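Local atomic coordinates of acid phosphatase (Bacillus anthracis, PDB entry 2I33), a protein that probably hydrolyses phosphate monoesters at acidic pH, as a magnesium-binding class C phosphatase of the HAD (haloacid dehalogenase) superfamily. Residues D18-A23 with P75-S80; D24-T29 with K34-Q39; K59-L64 with E166-T171; D132-N137 with I151-P156; T186-K191 with E209-F214. All blocks are in the same frame, centred on the assembly; numbering follows the deposited sequence. Where two conformers were deposited one is given.

Contact 1: D18-A23 with P75-S80; sequences DQQLMA and PHQAMS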
# COMPACT_ATOMS: atom_id res chain seq x y z
N ASP A 18 11.72 -9.98 -14.36
CA ASP A 18 12.70 -9.66 -13.33
C ASP A 18 12.37 -8.29 -12.75
O ASP A 18 12.63 -8.03 -11.58
CB ASP A 18 14.12 -9.63 -13.89
CG ASP A 18 14.74 -11.03 -14.03
OD1 ASP A 18 14.11 -12.02 -13.59
OD2 ASP A 18 15.88 -11.09 -14.54
N GLN A 19 11.78 -7.43 -13.56
CA GLN A 19 11.43 -6.09 -13.08
C GLN A 19 10.34 -6.06 -12.02
O GLN A 19 10.15 -5.03 -11.33
CB GLN A 19 11.05 -5.21 -14.28
CG GLN A 19 12.22 -5.02 -15.23
CD GLN A 19 11.84 -4.24 -16.46
OE1 GLN A 19 10.73 -3.73 -16.55
NE2 GLN A 19 12.77 -4.09 -17.40
N GLN A 20 9.63 -7.19 -11.86
CA GLN A 20 8.54 -7.40 -10.89
C GLN A 20 9.04 -7.84 -9.52
O GLN A 20 8.28 -7.89 -8.54
CB GLN A 20 7.65 -8.59 -11.31
CG GLN A 20 7.18 -8.66 -12.73
CD GLN A 20 6.34 -9.92 -13.00
OE1 GLN A 20 6.13 -10.77 -12.11
NE2 GLN A 20 5.87 -10.05 -14.24
N LEU A 21 10.30 -8.25 -9.48
CA LEU A 21 10.77 -9.03 -8.36
C LEU A 21 10.57 -8.35 -7.02
O LEU A 21 9.96 -8.93 -6.12
CB LEU A 21 12.20 -9.46 -8.55
CG LEU A 21 12.54 -10.70 -7.75
CD1 LEU A 21 13.75 -11.42 -8.35
CD2 LEU A 21 12.77 -10.37 -6.32
N MET A 22 11.02 -7.11 -6.88
CA MET A 22 10.87 -6.42 -5.60
C MET A 22 9.41 -6.20 -5.21
O MET A 22 9.01 -6.40 -4.06
CB MET A 22 11.60 -5.09 -5.64
CG MET A 22 13.05 -5.26 -5.58
SD MET A 22 13.58 -5.99 -4.01
CE MET A 22 13.67 -4.52 -3.00
N ALA A 23 8.60 -5.80 -6.18
CA ALA A 23 7.17 -5.64 -5.90
C ALA A 23 6.56 -6.94 -5.37
O ALA A 23 5.80 -6.94 -4.39
CB ALA A 23 6.45 -5.21 -7.13
N PRO A 75 1.65 -16.28 -5.29
CA PRO A 75 2.44 -17.44 -5.77
C PRO A 75 2.48 -17.56 -7.29
O PRO A 75 3.44 -18.10 -7.84
CB PRO A 75 1.71 -18.63 -5.18
CG PRO A 75 1.06 -18.05 -3.92
CD PRO A 75 0.62 -16.70 -4.31
N HIS A 76 1.44 -17.08 -7.95
CA HIS A 76 1.47 -17.08 -9.40
C HIS A 76 2.49 -16.08 -9.95
O HIS A 76 3.25 -16.36 -10.89
CB HIS A 76 0.11 -16.83 -10.00
CG HIS A 76 0.14 -16.84 -11.48
ND1 HIS A 76 0.41 -15.71 -12.21
CD2 HIS A 76 0.02 -17.86 -12.37
CE1 HIS A 76 0.43 -16.03 -13.49
NE2 HIS A 76 0.19 -17.32 -13.61
N GLN A 77 2.53 -14.89 -9.35
CA GLN A 77 3.49 -13.88 -9.78
C GLN A 77 4.92 -14.37 -9.53
O GLN A 77 5.81 -14.16 -10.36
CB GLN A 77 3.23 -12.56 -9.08
CG GLN A 77 1.83 -12.00 -9.31
CD GLN A 77 1.53 -11.61 -10.74
OE1 GLN A 77 0.72 -12.26 -11.42
NE2 GLN A 77 2.19 -10.57 -11.21
N ALA A 78 5.13 -15.04 -8.40
CA ALA A 78 6.42 -15.67 -8.10
C ALA A 78 6.81 -16.69 -9.19
O ALA A 78 7.95 -16.76 -9.63
CB ALA A 78 6.40 -16.33 -6.75
N MET A 79 5.83 -17.49 -9.61
CA MET A 79 6.05 -18.45 -10.69
C MET A 79 6.53 -17.71 -11.94
O MET A 79 7.42 -18.18 -12.63
CB MET A 79 4.77 -19.23 -10.99
CG MET A 79 4.90 -20.27 -12.08
SD MET A 79 4.73 -19.58 -13.75
CE MET A 79 3.09 -18.89 -13.71
N SER A 80 5.93 -16.56 -12.23
CA SER A 80 6.34 -15.82 -13.42
C SER A 80 7.78 -15.34 -13.33
O SER A 80 8.51 -15.38 -14.29
CB SER A 80 5.45 -14.60 -13.66
OG SER A 80 4.16 -15.02 -14.04
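The helical turn leading into helix 21-29 runs past one flank of helix 74-83, and the backbones come nearest at Gln20 and Gln77, whose CA atoms are 8.3 Å apart. Both glutamines direct CB across the gap. Gln20 keeps an extended chain beyond CG (chi2 179°), which carries its amide group over to the second helix. Gln77 instead folds at CG (chi2 -65°), and the two side chains cross at about a right angle. Even so, the amide planes end up almost parallel, 9° apart, with Gln20 CD 4.6 Å from Gln77 NE2. The same Gln20 amide lies beside the backbone carbonyl of Gln77, and Gln20 CD is 4.8 Å from Ser80 CB. The hydroxyl of Ser80 is engaged elsewhere, bonded to the carbonyl of Lys85, and it is CB of the serine that faces the Gln20 amide. Around this point, Leu21 packs on His243 of the second subunit and Ala78 on Lys247 of that subunit, which places the pair of helices at the dimer interface. The contact is small, 92 Å² over three buried residues, and amounts to van der Waals packing between polar groups without hydrogen bonding across the segments.

Contact 2: D24-T29 with K34-Q39; sequences DLWYQT and KALYYQ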
# COMPACT_ATOMS: atom_id res chain seq x y z
N ASP A 24 6.91 -8.05 -6.02
CA ASP A 24 6.38 -9.36 -5.64
C ASP A 24 6.88 -9.78 -4.29
O ASP A 24 6.13 -10.29 -3.45
CB ASP A 24 6.82 -10.43 -6.65
CG ASP A 24 6.16 -10.30 -7.99
OD1 ASP A 24 5.25 -9.46 -8.16
OD2 ASP A 24 6.57 -11.06 -8.89
N LEU A 25 8.16 -9.52 -4.06
CA LEU A 25 8.81 -9.91 -2.82
C LEU A 25 8.20 -9.12 -1.65
O LEU A 25 7.92 -9.68 -0.60
CB LEU A 25 10.29 -9.62 -2.95
CG LEU A 25 11.15 -10.11 -1.81
CD1 LEU A 25 11.08 -11.61 -1.62
CD2 LEU A 25 12.53 -9.69 -2.13
N TRP A 26 7.97 -7.83 -1.85
CA TRP A 26 7.29 -7.01 -0.85
C TRP A 26 5.91 -7.60 -0.55
O TRP A 26 5.48 -7.76 0.59
CB TRP A 26 7.10 -5.57 -1.36
CG TRP A 26 6.44 -4.67 -0.38
CD1 TRP A 26 7.02 -4.04 0.70
CD2 TRP A 26 5.07 -4.28 -0.36
NE1 TRP A 26 6.09 -3.29 1.37
CE2 TRP A 26 4.89 -3.41 0.72
CE3 TRP A 26 3.98 -4.59 -1.17
CZ2 TRP A 26 3.68 -2.84 1.02
CZ3 TRP A 26 2.77 -4.01 -0.88
CH2 TRP A 26 2.62 -3.16 0.23
N TYR A 27 5.18 -7.86 -1.61
CA TYR A 27 3.80 -8.29 -1.43
C TYR A 27 3.75 -9.63 -0.68
O TYR A 27 2.89 -9.85 0.19
CB TYR A 27 3.15 -8.45 -2.78
CG TYR A 27 1.67 -8.61 -2.65
CD1 TYR A 27 0.84 -7.51 -2.57
CD2 TYR A 27 1.09 -9.86 -2.58
CE1 TYR A 27 -0.56 -7.64 -2.42
CE2 TYR A 27 -0.30 -10.00 -2.42
CZ TYR A 27 -1.11 -8.90 -2.32
OH TYR A 27 -2.48 -9.03 -2.19
N GLN A 28 4.68 -10.52 -1.00
CA GLN A 28 4.70 -11.85 -0.41
C GLN A 28 5.28 -11.94 0.98
O GLN A 28 4.91 -12.85 1.74
CB GLN A 28 5.50 -12.80 -1.29
CG GLN A 28 4.76 -13.20 -2.49
CD GLN A 28 5.20 -14.54 -3.03
OE1 GLN A 28 6.39 -14.79 -3.24
NE2 GLN A 28 4.25 -15.43 -3.23
N THR A 29 6.20 -11.06 1.31
CA THR A 29 6.95 -11.22 2.55
C THR A 29 6.80 -10.05 3.51
O THR A 29 7.07 -10.24 4.69
CB THR A 29 8.46 -11.48 2.32
OG1 THR A 29 9.08 -10.29 1.87
CG2 THR A 29 8.70 -12.60 1.32
N LYS A 34 1.11 -6.74 5.04
CA LYS A 34 0.06 -7.32 5.90
C LYS A 34 -0.62 -6.23 6.71
O LYS A 34 -1.84 -6.23 6.84
CB LYS A 34 0.62 -8.40 6.79
CG LYS A 34 1.24 -9.54 6.00
CD LYS A 34 1.89 -10.54 6.92
CE LYS A 34 2.33 -11.84 6.24
NZ LYS A 34 2.82 -11.74 4.85
N ALA A 35 0.16 -5.30 7.24
CA ALA A 35 -0.37 -4.21 8.05
C ALA A 35 -1.32 -3.33 7.26
O ALA A 35 -2.33 -2.83 7.78
CB ALA A 35 0.74 -3.39 8.60
N LEU A 36 -0.99 -3.11 5.98
CA LEU A 36 -1.86 -2.33 5.13
C LEU A 36 -3.18 -3.05 4.89
O LEU A 36 -4.22 -2.41 4.79
CB LEU A 36 -1.20 -2.05 3.79
CG LEU A 36 -0.17 -0.93 3.92
CD1 LEU A 36 0.98 -1.09 2.93
CD2 LEU A 36 -0.79 0.40 3.77
N TYR A 37 -3.16 -4.37 4.78
CA TYR A 37 -4.39 -5.14 4.68
C TYR A 37 -5.19 -5.05 5.98
O TYR A 37 -6.37 -4.80 5.95
CB TYR A 37 -4.12 -6.58 4.25
CG TYR A 37 -4.00 -6.65 2.74
CD1 TYR A 37 -2.80 -6.37 2.12
CD2 TYR A 37 -5.10 -6.89 1.94
CE1 TYR A 37 -2.68 -6.38 0.73
CE2 TYR A 37 -4.98 -6.88 0.54
CZ TYR A 37 -3.78 -6.62 -0.05
OH TYR A 37 -3.65 -6.64 -1.41
N TYR A 38 -4.54 -5.20 7.11
CA TYR A 38 -5.29 -5.02 8.37
C TYR A 38 -5.83 -3.60 8.47
O TYR A 38 -6.96 -3.37 8.95
CB TYR A 38 -4.42 -5.32 9.57
CG TYR A 38 -4.16 -6.77 9.74
CD1 TYR A 38 -5.21 -7.69 9.90
CD2 TYR A 38 -2.86 -7.25 9.84
CE1 TYR A 38 -4.96 -9.05 10.10
CE2 TYR A 38 -2.61 -8.60 10.06
CZ TYR A 38 -3.66 -9.50 10.17
OH TYR A 38 -3.41 -10.85 10.39
N GLN A 39 -5.05 -2.61 8.08
CA GLN A 39 -5.49 -1.23 8.20
C GLN A 39 -6.73 -1.02 7.35
O GLN A 39 -7.71 -0.40 7.77
CB GLN A 39 -4.42 -0.28 7.68
CG GLN A 39 -4.83 1.17 7.65
CD GLN A 39 -3.63 2.09 7.61
OE1 GLN A 39 -3.00 2.33 8.65
NE2 GLN A 39 -3.23 2.53 6.39
O HOH W 1 3.38 -10.01 3.01
O HOH W 2 4.57 -13.78 4.38
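Tyr27 and Tyr37 meet through their hydroxyls across two consecutive helices, 21-29 and 31-54, joined by a short turn in the helical N-terminal part of this HAD phosphatase. Tyr27 OH donates to Tyr37 OH over 2.8 Å, the acceptor lying near the plane of the Tyr27 ring at its edge. The two side chains cross at about a right angle, Tyr27 with CG trans to its backbone nitrogen (chi1 -168°), Tyr37 with CG trans to its carbonyl carbon (chi1 -84°). Beside them the methyl CD1 of Leu36 abuts the edge of the indole, 3.7 Å from CZ2 of Trp26. Lys34 adds a water-mediated link: its NZ holds one water that donates to Tyr27 O and another that donates to Gln28 O. Further out, Tyr37 OH is also bonded to Glu68 O, within the probable DxDxT motif whose Asp65 and Asp67 bind magnesium. Trp222 of the second subunit meets Trp26 edge-to-face. Leu25 O accepts from Thr29 N and, on the opposite face of its carbonyl plane, from Thr29 OG1 at 2.8 Å.

Contact 3: K59-L64 with E166-T171; sequences KPAIVL and ELVSQT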
# COMPACT_ATOMS: atom_id res chain seq x y z
N LYS A 59 -31.38 -2.47 1.60
CA LYS A 59 -30.60 -3.47 2.31
C LYS A 59 -29.12 -3.15 2.12
O LYS A 59 -28.68 -2.91 1.01
CB LYS A 59 -30.96 -4.82 1.72
CG LYS A 59 -30.12 -6.01 2.08
CD LYS A 59 -30.30 -6.48 3.50
CE LYS A 59 -29.69 -7.86 3.67
NZ LYS A 59 -30.26 -8.79 2.68
N PRO A 60 -28.35 -3.07 3.21
CA PRO A 60 -26.95 -2.76 2.99
C PRO A 60 -26.16 -3.88 2.30
O PRO A 60 -26.41 -5.06 2.53
CB PRO A 60 -26.40 -2.51 4.40
CG PRO A 60 -27.38 -3.15 5.31
CD PRO A 60 -28.69 -3.20 4.64
N ALA A 61 -25.19 -3.48 1.49
CA ALA A 61 -24.22 -4.42 0.94
C ALA A 61 -22.82 -3.82 0.96
O ALA A 61 -22.65 -2.61 1.09
CB ALA A 61 -24.55 -4.80 -0.47
N ILE A 62 -21.85 -4.70 0.87
CA ILE A 62 -20.50 -4.30 0.53
C ILE A 62 -20.05 -5.08 -0.68
O ILE A 62 -20.60 -6.15 -0.99
CB ILE A 62 -19.50 -4.51 1.69
CG1 ILE A 62 -19.33 -6.00 1.98
CG2 ILE A 62 -19.96 -3.69 2.91
CD1 ILE A 62 -18.24 -6.26 2.98
N VAL A 63 -19.10 -4.50 -1.38
CA VAL A 63 -18.54 -5.06 -2.58
C VAL A 63 -17.05 -5.18 -2.40
O VAL A 63 -16.43 -4.25 -1.93
CB VAL A 63 -18.81 -4.14 -3.76
CG1 VAL A 63 -17.90 -4.48 -4.94
CG2 VAL A 63 -20.28 -4.22 -4.13
N LEU A 64 -16.51 -6.33 -2.76
CA LEU A 64 -15.09 -6.54 -2.76
C LEU A 64 -14.61 -7.16 -4.05
O LEU A 64 -15.24 -8.05 -4.61
CB LEU A 64 -14.67 -7.48 -1.64
CG LEU A 64 -15.21 -7.16 -0.25
CD1 LEU A 64 -16.47 -7.97 0.05
CD2 LEU A 64 -14.14 -7.44 0.77
N GLU A 166 -23.66 -1.71 -10.62
CA GLU A 166 -24.96 -1.11 -10.82
C GLU A 166 -26.06 -2.12 -10.49
O GLU A 166 -27.06 -1.75 -9.88
CB GLU A 166 -25.09 -0.57 -12.25
CG GLU A 166 -26.30 0.33 -12.47
CD GLU A 166 -27.59 -0.43 -12.62
OE1 GLU A 166 -27.53 -1.63 -12.98
OE2 GLU A 166 -28.68 0.16 -12.40
N LEU A 167 -25.86 -3.39 -10.87
CA LEU A 167 -26.81 -4.46 -10.56
C LEU A 167 -26.99 -4.60 -9.06
O LEU A 167 -28.12 -4.71 -8.58
CB LEU A 167 -26.35 -5.80 -11.12
N VAL A 168 -25.88 -4.61 -8.33
CA VAL A 168 -25.98 -4.71 -6.88
C VAL A 168 -26.71 -3.51 -6.31
O VAL A 168 -27.54 -3.66 -5.41
CB VAL A 168 -24.61 -4.84 -6.21
CG1 VAL A 168 -24.77 -4.71 -4.70
CG2 VAL A 168 -24.00 -6.17 -6.57
N SER A 169 -26.37 -2.32 -6.80
CA SER A 169 -26.93 -1.07 -6.27
C SER A 169 -28.43 -1.01 -6.52
O SER A 169 -29.15 -0.22 -5.90
CB SER A 169 -26.25 0.15 -6.91
OG SER A 169 -26.82 0.43 -8.20
N GLN A 170 -28.90 -1.86 -7.43
CA GLN A 170 -30.34 -1.94 -7.68
C GLN A 170 -31.08 -2.42 -6.43
O GLN A 170 -32.15 -1.95 -6.14
CB GLN A 170 -30.67 -2.89 -8.83
CG GLN A 170 -30.12 -2.48 -10.19
CD GLN A 170 -30.66 -3.33 -11.32
OE1 GLN A 170 -31.71 -4.00 -11.17
NE2 GLN A 170 -29.94 -3.32 -12.47
N THR A 171 -30.48 -3.36 -5.70
CA THR A 171 -31.16 -4.02 -4.59
C THR A 171 -30.56 -3.67 -3.25
O THR A 171 -31.17 -3.89 -2.20
CB THR A 171 -31.08 -5.53 -4.81
OG1 THR A 171 -29.74 -5.89 -5.15
CG2 THR A 171 -32.06 -5.94 -5.95
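With CG1 trans to its backbone nitrogen (chi1 171°), Val168 extends this methyl from helix 162-171 to the strand, where it lies 4.2 Å from CB of Ala61. Lys59 behaves differently. Its CB starts toward the helix and stops 4.0 Å from Thr171 O, but chi1 of 168° and a bend at chi2 lead the rest of the chain away to a salt bridge between NZ and Asp119. The contact across the segments is therefore apolar and slight, one methyl against another in the buried part and a methylene beside a carbonyl at the exposed end. Val63 also points its CB to the helix but stays just beyond touching distance. On the far flank of the helix, Gln170 NE2 donates to Glu166 OE1 over 3.0 Å in an almost straight bond (170°), on the syn side of the carboxylate and within the Gln170 amide plane; this bond joins residues one helical turn apart. Val168 rests on Tyr121 and Ile174 of the adjoining strands 119-125 and 172-179. Strand 59-64 runs between those two in the parallel sheet, with helix 162-171 over one face and helices 31-54 and 106-115 packed against Ile62 and Leu64 on the other.

Contact 4: D132-N137 with I151-P156; sequences DATIKN and ILLQDP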
# COMPACT_ATOMS: atom_id res chain seq x y z
N ASP A 132 -16.61 -22.10 -10.59
CA ASP A 132 -16.51 -23.29 -9.75
C ASP A 132 -15.22 -23.30 -8.96
O ASP A 132 -15.24 -23.52 -7.75
CB ASP A 132 -16.67 -24.57 -10.60
CG ASP A 132 -18.11 -24.79 -11.03
OD1 ASP A 132 -19.02 -24.07 -10.54
OD2 ASP A 132 -18.35 -25.71 -11.85
N ALA A 133 -14.12 -22.97 -9.62
CA ALA A 133 -12.81 -22.93 -8.99
C ALA A 133 -12.78 -21.81 -7.95
O ALA A 133 -12.16 -21.93 -6.89
CB ALA A 133 -11.75 -22.68 -10.02
N THR A 134 -13.46 -20.72 -8.26
CA THR A 134 -13.49 -19.57 -7.37
C THR A 134 -14.31 -19.89 -6.10
O THR A 134 -13.87 -19.62 -4.97
CB THR A 134 -14.02 -18.33 -8.11
OG1 THR A 134 -13.12 -18.01 -9.17
CG2 THR A 134 -14.11 -17.15 -7.16
N ILE A 135 -15.47 -20.51 -6.28
CA ILE A 135 -16.24 -20.97 -5.13
C ILE A 135 -15.41 -21.91 -4.28
O ILE A 135 -15.37 -21.78 -3.06
CB ILE A 135 -17.53 -21.69 -5.55
CG1 ILE A 135 -18.54 -20.67 -6.08
CG2 ILE A 135 -18.11 -22.52 -4.39
CD1 ILE A 135 -19.71 -21.27 -6.75
N LYS A 136 -14.71 -22.84 -4.95
CA LYS A 136 -13.88 -23.82 -4.27
C LYS A 136 -12.85 -23.10 -3.39
O LYS A 136 -12.68 -23.43 -2.23
CB LYS A 136 -13.14 -24.69 -5.26
CG LYS A 136 -12.42 -25.83 -4.60
N ASN A 137 -12.19 -22.10 -3.96
CA ASN A 137 -11.16 -21.35 -3.22
C ASN A 137 -11.79 -20.54 -2.08
O ASN A 137 -11.25 -20.48 -0.99
CB ASN A 137 -10.38 -20.42 -4.18
CG ASN A 137 -8.97 -20.11 -3.70
OD1 ASN A 137 -8.07 -19.90 -4.51
ND2 ASN A 137 -8.79 -20.05 -2.39
N ILE A 151 -20.99 -14.10 -5.99
CA ILE A 151 -19.71 -14.00 -6.70
C ILE A 151 -20.00 -13.62 -8.15
O ILE A 151 -20.51 -14.44 -8.91
CB ILE A 151 -18.98 -15.34 -6.68
CG1 ILE A 151 -18.71 -15.79 -5.24
CG2 ILE A 151 -17.67 -15.23 -7.47
CD1 ILE A 151 -18.46 -17.28 -5.13
N LEU A 152 -19.74 -12.35 -8.49
CA LEU A 152 -20.15 -11.77 -9.77
C LEU A 152 -18.90 -11.61 -10.61
O LEU A 152 -18.16 -10.64 -10.48
CB LEU A 152 -20.87 -10.43 -9.57
CG LEU A 152 -21.97 -10.46 -8.49
CD1 LEU A 152 -22.72 -9.13 -8.41
CD2 LEU A 152 -22.90 -11.60 -8.75
N LEU A 153 -18.67 -12.60 -11.47
CA LEU A 153 -17.46 -12.64 -12.27
C LEU A 153 -17.68 -11.95 -13.60
O LEU A 153 -18.81 -11.56 -13.94
CB LEU A 153 -16.98 -14.08 -12.44
CG LEU A 153 -16.72 -14.84 -11.14
CD1 LEU A 153 -16.14 -16.23 -11.39
CD2 LEU A 153 -15.82 -14.03 -10.25
N GLN A 154 -16.59 -11.79 -14.36
CA GLN A 154 -16.63 -11.02 -15.60
C GLN A 154 -17.02 -11.86 -16.81
O GLN A 154 -16.43 -12.91 -17.10
CB GLN A 154 -15.29 -10.32 -15.85
CG GLN A 154 -15.34 -9.24 -16.95
CD GLN A 154 -14.07 -8.41 -16.99
OE1 GLN A 154 -12.97 -8.97 -17.10
NE2 GLN A 154 -14.19 -7.10 -16.84
N ASP A 155 -18.04 -11.39 -17.52
CA ASP A 155 -18.43 -12.02 -18.77
C ASP A 155 -17.38 -11.76 -19.83
O ASP A 155 -16.68 -10.75 -19.77
CB ASP A 155 -19.76 -11.43 -19.22
CG ASP A 155 -20.90 -11.87 -18.35
OD1 ASP A 155 -21.09 -13.10 -18.23
OD2 ASP A 155 -21.59 -11.00 -17.78
N PRO A 156 -17.25 -12.67 -20.80
CA PRO A 156 -16.38 -12.38 -21.94
C PRO A 156 -16.89 -11.12 -22.64
O PRO A 156 -18.09 -11.00 -22.84
CB PRO A 156 -16.54 -13.61 -22.85
CG PRO A 156 -17.25 -14.64 -22.05
CD PRO A 156 -17.92 -13.98 -20.90
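Helix 131-141 and strand 151-154 are the last two elements of a beta-alpha-beta unit that starts with strand 119-125, and Thr134, Ile135, Ile151 and Leu153 form the seam between them. The helix and strand segments run at 140° to each other, with their axes 10.3 Å apart at closest approach. Tightest is the approach of Ile135 CG1 to the terminal methyl CD1 of Ile151, at 3.5 Å. The other branch of Ile151, CG2, faces Thr134 CG2 at 4.1 Å, so this isoleucine straddles two consecutive helix residues. Chi1 of -63° sets the Thr134 methyl trans to the backbone nitrogen and OG1 trans to the carbonyl carbon, where it lies near CD1 of Leu153. That hydroxyl is not left to the leucine: it bonds to Gln130 O, just before the first residue of the helix, and to Arg126 NH1. Leu131 and Leu138 complete the helix surface against Ile151. Since strand 151-154 pairs in parallel with strand 119-125, the helix is the connecting arm of a classical beta-alpha-beta crossover, as in the Rossmann-like core of HAD enzymes.

Contact 5: T186-K191 with E209-F214; sequences TGFDGK and EKFIIF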
# COMPACT_ATOMS: atom_id res chain seq x y z
N THR A 186 -15.93 3.08 -8.33
CA THR A 186 -16.57 3.80 -9.40
C THR A 186 -15.72 4.99 -9.86
O THR A 186 -15.17 5.72 -9.03
CB THR A 186 -17.93 4.29 -8.91
OG1 THR A 186 -17.75 4.99 -7.68
CG2 THR A 186 -18.82 3.10 -8.64
N GLY A 187 -15.62 5.18 -11.16
CA GLY A 187 -15.05 6.41 -11.71
C GLY A 187 -13.60 6.40 -12.17
O GLY A 187 -13.01 7.48 -12.39
N PHE A 188 -13.02 5.21 -12.37
CA PHE A 188 -11.61 5.09 -12.75
C PHE A 188 -11.34 4.13 -13.91
O PHE A 188 -10.25 3.52 -13.98
CB PHE A 188 -10.81 4.63 -11.53
CG PHE A 188 -10.93 5.54 -10.35
CD1 PHE A 188 -10.09 6.64 -10.21
CD2 PHE A 188 -11.87 5.28 -9.36
CE1 PHE A 188 -10.20 7.47 -9.07
CE2 PHE A 188 -12.00 6.11 -8.27
CZ PHE A 188 -11.16 7.21 -8.12
N ASP A 189 -12.31 3.96 -14.80
CA ASP A 189 -12.14 3.03 -15.92
C ASP A 189 -11.39 3.63 -17.10
O ASP A 189 -11.77 4.67 -17.66
CB ASP A 189 -13.50 2.56 -16.44
CG ASP A 189 -14.24 1.71 -15.43
OD1 ASP A 189 -13.62 0.80 -14.85
OD2 ASP A 189 -15.46 1.94 -15.25
N GLY A 190 -10.33 2.94 -17.51
CA GLY A 190 -9.71 3.16 -18.81
C GLY A 190 -9.07 4.52 -18.98
O GLY A 190 -8.94 5.02 -20.09
N LYS A 191 -8.67 5.12 -17.86
CA LYS A 191 -8.11 6.46 -17.89
C LYS A 191 -6.60 6.37 -18.07
O LYS A 191 -5.94 5.37 -17.68
CB LYS A 191 -8.46 7.22 -16.60
CG LYS A 191 -9.93 7.55 -16.43
CD LYS A 191 -10.15 8.30 -15.14
CE LYS A 191 -11.60 8.76 -14.97
N GLU A 209 -13.12 6.01 3.28
CA GLU A 209 -14.47 6.36 3.70
C GLU A 209 -15.45 5.42 3.02
O GLU A 209 -16.15 4.64 3.68
CB GLU A 209 -14.75 7.83 3.39
CG GLU A 209 -16.18 8.27 3.61
CD GLU A 209 -16.62 8.24 5.05
OE1 GLU A 209 -15.78 8.50 5.94
OE2 GLU A 209 -17.84 8.01 5.28
N LYS A 210 -15.50 5.48 1.70
CA LYS A 210 -16.36 4.61 0.89
C LYS A 210 -15.53 3.61 0.07
O LYS A 210 -16.01 2.53 -0.21
CB LYS A 210 -17.25 5.43 -0.05
CG LYS A 210 -18.35 4.61 -0.69
N PHE A 211 -14.32 4.01 -0.30
CA PHE A 211 -13.43 3.21 -1.10
C PHE A 211 -12.29 2.81 -0.21
O PHE A 211 -11.57 3.68 0.23
CB PHE A 211 -12.83 4.01 -2.25
CG PHE A 211 -13.83 4.54 -3.22
CD1 PHE A 211 -15.09 4.00 -3.34
CD2 PHE A 211 -13.50 5.63 -4.02
CE1 PHE A 211 -15.99 4.53 -4.25
CE2 PHE A 211 -14.37 6.12 -4.92
CZ PHE A 211 -15.62 5.59 -5.03
N ILE A 212 -12.17 1.52 0.04
CA ILE A 212 -11.12 0.99 0.87
C ILE A 212 -10.13 0.35 -0.07
O ILE A 212 -10.44 -0.64 -0.75
CB ILE A 212 -11.65 -0.01 1.90
CG1 ILE A 212 -12.85 0.59 2.64
CG2 ILE A 212 -10.50 -0.43 2.82
CD1 ILE A 212 -12.54 1.84 3.44
N ILE A 213 -8.94 0.92 -0.10
CA ILE A 213 -7.92 0.49 -1.06
C ILE A 213 -6.83 -0.31 -0.38
O ILE A 213 -6.49 -0.04 0.77
CB ILE A 213 -7.35 1.70 -1.83
CG1 ILE A 213 -6.37 1.23 -2.92
CG2 ILE A 213 -6.79 2.75 -0.89
CD1 ILE A 213 -6.32 2.12 -4.06
N PHE A 214 -6.33 -1.31 -1.13
CA PHE A 214 -5.25 -2.20 -0.74
C PHE A 214 -4.07 -2.08 -1.71
O PHE A 214 -4.23 -1.79 -2.88
CB PHE A 214 -5.74 -3.62 -0.68
CG PHE A 214 -6.81 -3.80 0.36
CD1 PHE A 214 -6.46 -3.90 1.67
CD2 PHE A 214 -8.13 -3.82 0.03
CE1 PHE A 214 -7.42 -4.01 2.68
CE2 PHE A 214 -9.09 -3.96 1.01
CZ PHE A 214 -8.72 -4.04 2.34
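The Phe211 ring is met from one side by Phe188 and from another by Thr186, while outside the two segments Phe185 stacks on it. Phe188 presents an edge, since CE2 of Phe211 lies near the plane of the Phe188 ring, 4.1 Å from CE2 of Phe188; from the Phe211 ring the approach is oblique. Thr186 contributes OG1, which lies 3.5 Å from CZ of Phe211. With chi1 of 52° that hydroxyl sits between the backbone nitrogen and carbonyl carbon of Thr186, and the side chain crosses the phenyl group at about a right angle. Gly187, at a positive phi of 99°, lies between these two residues, both of which reach the same ring. Leu182, Phe207, Ala199 and Val200 pack around Phe188. Phe211 belongs to strand 211-213, an outermost strand of the parallel sheet within this chain, which pairs with strand 172-179. Segment 186-191 lies in the loop that leads from strand 172-179 to helix 193-202, with Thr186 also touching Glu162 and Arg165 of helix 162-171.

In the fold
Contacts 1 and 2 share helix 21-29 and touch directly, with contact 2 nested inside the chain loop that contact 1 closes; both border the second subunit. Contacts 3, 4 and 5 gather round the parallel sheet: contact 3 on its central strand 59-64, contacts 4 and 5 at its outermost strands. Contact 4 nests within the loop of contact 3, and Val168 packs on Leu152 between them. Contacts 1 and 3 interlock, since strand 59-64 precedes helix 74-83, yet their centres lie about 34 Å apart; contact 5 follows all the others. One bridge between the two groups is Tyr37 of contact 2 stacked on Phe214 of contact 5, joining the N-terminal helices to the HAD-type core.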